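Local coordinates for scyllo-inositol 2-dehydrogenase (NADP(+)) IolW (Bacillus subtilis subsp. subtilis, PDB 3GDO), which catalyses the reversible NADPH-dependent reduction of scyllo-inosose to scyllo-inositol and cannot use NADH in place of NADPH, at the interface of chains A and B. Coordinates in Å, arbitrary orientation; residue numbers count along the deposited sequence, not the author numbering. Chains: chain A/B, Uncharacterized oxidoreductase yvaA.

The interface of chains A and B. Residues chain A 227, 235-237, 240, 251; chain B 227, 236-237, 240, 249, 251.
The ring of A:Tyr251 carries the peptide nitrogen N of its own chain's A:Pro237 over one face, 3.5 Å above the plane and displaced toward the rim, and receives the phenol OH of B:Tyr251 at its edge, in plane. B:Tyr251 repeats this, with B:Pro237 over a face and the A:Tyr251 hydroxyl at its rim, in keeping with the two-fold symmetry of the interface. In both tyrosines CG stands anti to the carbonyl carbon (chi1 -71° in A, -65° in B), and the rings reach toward each other tip to tip. Their hydroxyls share a hydrogen bond of undecided direction; A:Tyr251 OH lies 2.4 Å from B:Tyr251 OH, unusually short, so the exact length deserves caution. A phenylalanine in place of A:Tyr251 would remove this hydroxyl and would probably lose the direct polar link, leaving the B:Tyr251 hydroxyl facing an apolar ring edge. Beside the phenols the pyrrolidine rings of A:Pro237 and B:Pro237 also meet tip to tip, CD of A:Pro237 3.8 Å from CD of B:Pro237. The two Gln240 side chains, extended beyond CG, have their amide planes 55° apart; NE2 of A:Gln240 lies 4.0 Å from NE2 of B:Gln240, a near approach of the two amide nitrogens. Each amide oxygen passes over the partner's glycine, OE1 of B:Gln240 standing 3.3 Å from CA of A:Gly236, and takes part in a water bridge. Water 2 joins B:Gln240 OE1 to the A:Tyr227 phenol and the A:Pro237 carbonyl, tying a side chain of one subunit to the loop and strand 222-228 of the other. This patch joins the C-terminal alpha/beta domains in the deposited dimer, which may be the biological one. In the twin bridge, water 1 lies 2.8 Å from A:Gln240 OE1. The same water 1 is 2.7 Å from the phenol OH of B:Tyr227, and 2.7 Å separates water 1 from the carbonyl O of B:Pro237.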
loop_
_atom_site.group_PDB
_atom_site.type_symbol
_atom_site.label_atom_id
_atom_site.label_comp_id
_atom_site.label_asym_id
_atom_site.label_seq_id
_atom_site.Cartn_x
_atom_site.Cartn_y
_atom_site.Cartn_z
ATOM N N TYR A 227 -7.354 0.641 -0.937
ATOM C CA TYR A 227 -7.475 0.964 0.480
ATOM C C TYR A 227 -7.743 2.429 0.753
ATOM O O TYR A 227 -7.508 3.277 -0.107
ATOM C CB TYR A 227 -6.208 0.541 1.258
ATOM C CG TYR A 227 -4.952 1.258 0.839
ATOM C CD1 TYR A 227 -4.504 2.374 1.536
ATOM C CD2 TYR A 227 -4.216 0.815 -0.284
ATOM C CE1 TYR A 227 -3.342 3.046 1.155
ATOM C CE2 TYR A 227 -3.028 1.473 -0.684
ATOM C CZ TYR A 227 -2.607 2.590 0.055
ATOM O OH TYR A 227 -1.468 3.262 -0.310
ATOM N N ASN A 235 -1.764 12.277 2.040
ATOM C CA ASN A 235 -1.934 11.070 1.252
ATOM C C ASN A 235 -0.635 10.725 0.550
ATOM O O ASN A 235 0.211 11.579 0.241
ATOM C CB ASN A 235 -3.086 11.256 0.265
ATOM C CG ASN A 235 -4.334 11.728 0.946
ATOM O OD1 ASN A 235 -4.823 11.082 1.865
ATOM N ND2 ASN A 235 -4.852 12.882 0.529
ATOM N N GLY A 236 -0.467 9.454 0.300
ATOM C CA GLY A 236 0.609 9.053 -0.574
ATOM C C GLY A 236 -0.009 9.165 -1.924
ATOM O O GLY A 236 -1.066 9.771 -2.079
ATOM N N PRO A 237 0.628 8.551 -2.905
ATOM C CA PRO A 237 0.035 8.519 -4.229
ATOM C C PRO A 237 -1.364 7.939 -4.171
ATOM O O PRO A 237 -1.640 7.027 -3.385
ATOM C CB PRO A 237 0.947 7.587 -5.023
ATOM C CG PRO A 237 2.113 7.254 -4.129
ATOM C CD PRO A 237 1.963 7.950 -2.825
ATOM N N GLN A 240 -0.391 3.797 -7.777
ATOM C CA GLN A 240 0.918 3.225 -8.056
ATOM C C GLN A 240 0.628 2.005 -8.913
ATOM O O GLN A 240 -0.103 1.092 -8.486
ATOM C CB GLN A 240 1.632 2.853 -6.736
ATOM C CG GLN A 240 1.687 4.029 -5.743
ATOM C CD GLN A 240 2.229 3.657 -4.354
ATOM O OE1 GLN A 240 3.395 3.346 -4.223
ATOM N NE2 GLN A 240 1.372 3.722 -3.314
ATOM N N TYR A 251 -0.226 11.379 -7.675
ATOM C CA TYR A 251 -0.902 12.029 -6.565
ATOM C C TYR A 251 -2.127 12.830 -7.006
ATOM O O TYR A 251 -2.191 13.309 -8.130
ATOM C CB TYR A 251 0.057 13.017 -5.893
ATOM C CG TYR A 251 1.191 12.381 -5.113
ATOM C CD1 TYR A 251 1.132 12.286 -3.703
ATOM C CD2 TYR A 251 2.301 11.860 -5.780
ATOM C CE1 TYR A 251 2.179 11.673 -2.978
ATOM C CE2 TYR A 251 3.345 11.249 -5.067
ATOM C CZ TYR A 251 3.269 11.167 -3.671
ATOM O OH TYR A 251 4.303 10.578 -2.984
ATOM N N TYR B 227 5.236 -4.637 2.339
ATOM C CA TYR B 227 5.090 -5.236 1.026
ATOM C C TYR B 227 6.275 -4.945 0.152
ATOM O O TYR B 227 7.035 -3.991 0.397
ATOM C CB TYR B 227 3.769 -4.801 0.370
ATOM C CG TYR B 227 3.681 -3.347 0.002
ATOM C CD1 TYR B 227 4.077 -2.915 -1.273
ATOM C CD2 TYR B 227 3.196 -2.385 0.933
ATOM C CE1 TYR B 227 3.991 -1.591 -1.624
ATOM C CE2 TYR B 227 3.110 -1.024 0.578
ATOM C CZ TYR B 227 3.503 -0.643 -0.710
ATOM O OH TYR B 227 3.436 0.674 -1.117
ATOM N N GLY B 236 7.267 3.661 -5.140
ATOM C CA GLY B 236 6.562 4.754 -4.494
ATOM C C GLY B 236 7.328 5.082 -3.228
ATOM O O GLY B 236 8.474 4.688 -3.082
ATOM N N PRO B 237 6.705 5.791 -2.293
ATOM C CA PRO B 237 7.380 5.985 -1.015
ATOM C C PRO B 237 7.748 4.654 -0.303
ATOM O O PRO B 237 7.008 3.635 -0.391
ATOM C CB PRO B 237 6.337 6.684 -0.177
ATOM C CG PRO B 237 5.198 7.028 -1.078
ATOM C CD PRO B 237 5.341 6.336 -2.333
ATOM N N GLN B 240 5.121 5.376 4.505
ATOM C CA GLN B 240 3.972 6.235 4.661
ATOM C C GLN B 240 3.408 5.944 6.028
ATOM O O GLN B 240 2.868 4.823 6.303
ATOM C CB GLN B 240 2.902 5.960 3.575
ATOM C CG GLN B 240 3.407 6.149 2.138
ATOM C CD GLN B 240 2.427 5.642 1.064
ATOM O OE1 GLN B 240 1.363 6.209 0.853
ATOM N NE2 GLN B 240 2.819 4.580 0.364
ATOM N N ILE B 249 5.943 10.953 4.996
ATOM C CA ILE B 249 6.020 10.214 3.713
ATOM C C ILE B 249 7.411 10.376 3.187
ATOM O O ILE B 249 7.890 11.510 3.067
ATOM C CB ILE B 249 5.092 10.737 2.615
ATOM C CG1 ILE B 249 3.620 10.887 3.076
ATOM C CG2 ILE B 249 5.258 9.882 1.324
ATOM C CD1 ILE B 249 2.980 9.662 3.501
ATOM N N TYR B 251 10.630 8.794 0.420
ATOM C CA TYR B 251 11.212 7.921 -0.606
ATOM C C TYR B 251 12.694 7.604 -0.314
ATOM O O TYR B 251 13.356 8.311 0.428
ATOM C CB TYR B 251 11.150 8.577 -1.990
ATOM C CG TYR B 251 9.764 8.820 -2.579
ATOM C CD1 TYR B 251 9.349 8.109 -3.717
ATOM C CD2 TYR B 251 8.891 9.744 -2.005
ATOM C CE1 TYR B 251 8.090 8.299 -4.293
ATOM C CE2 TYR B 251 7.602 9.977 -2.576
ATOM C CZ TYR B 251 7.226 9.241 -3.727
ATOM O OH TYR B 251 6.019 9.441 -4.312
HETATM O O HOH W 1 4.953 2.728 -1.922
HETATM O O HOH W 2 -0.673 5.956 -1.127
#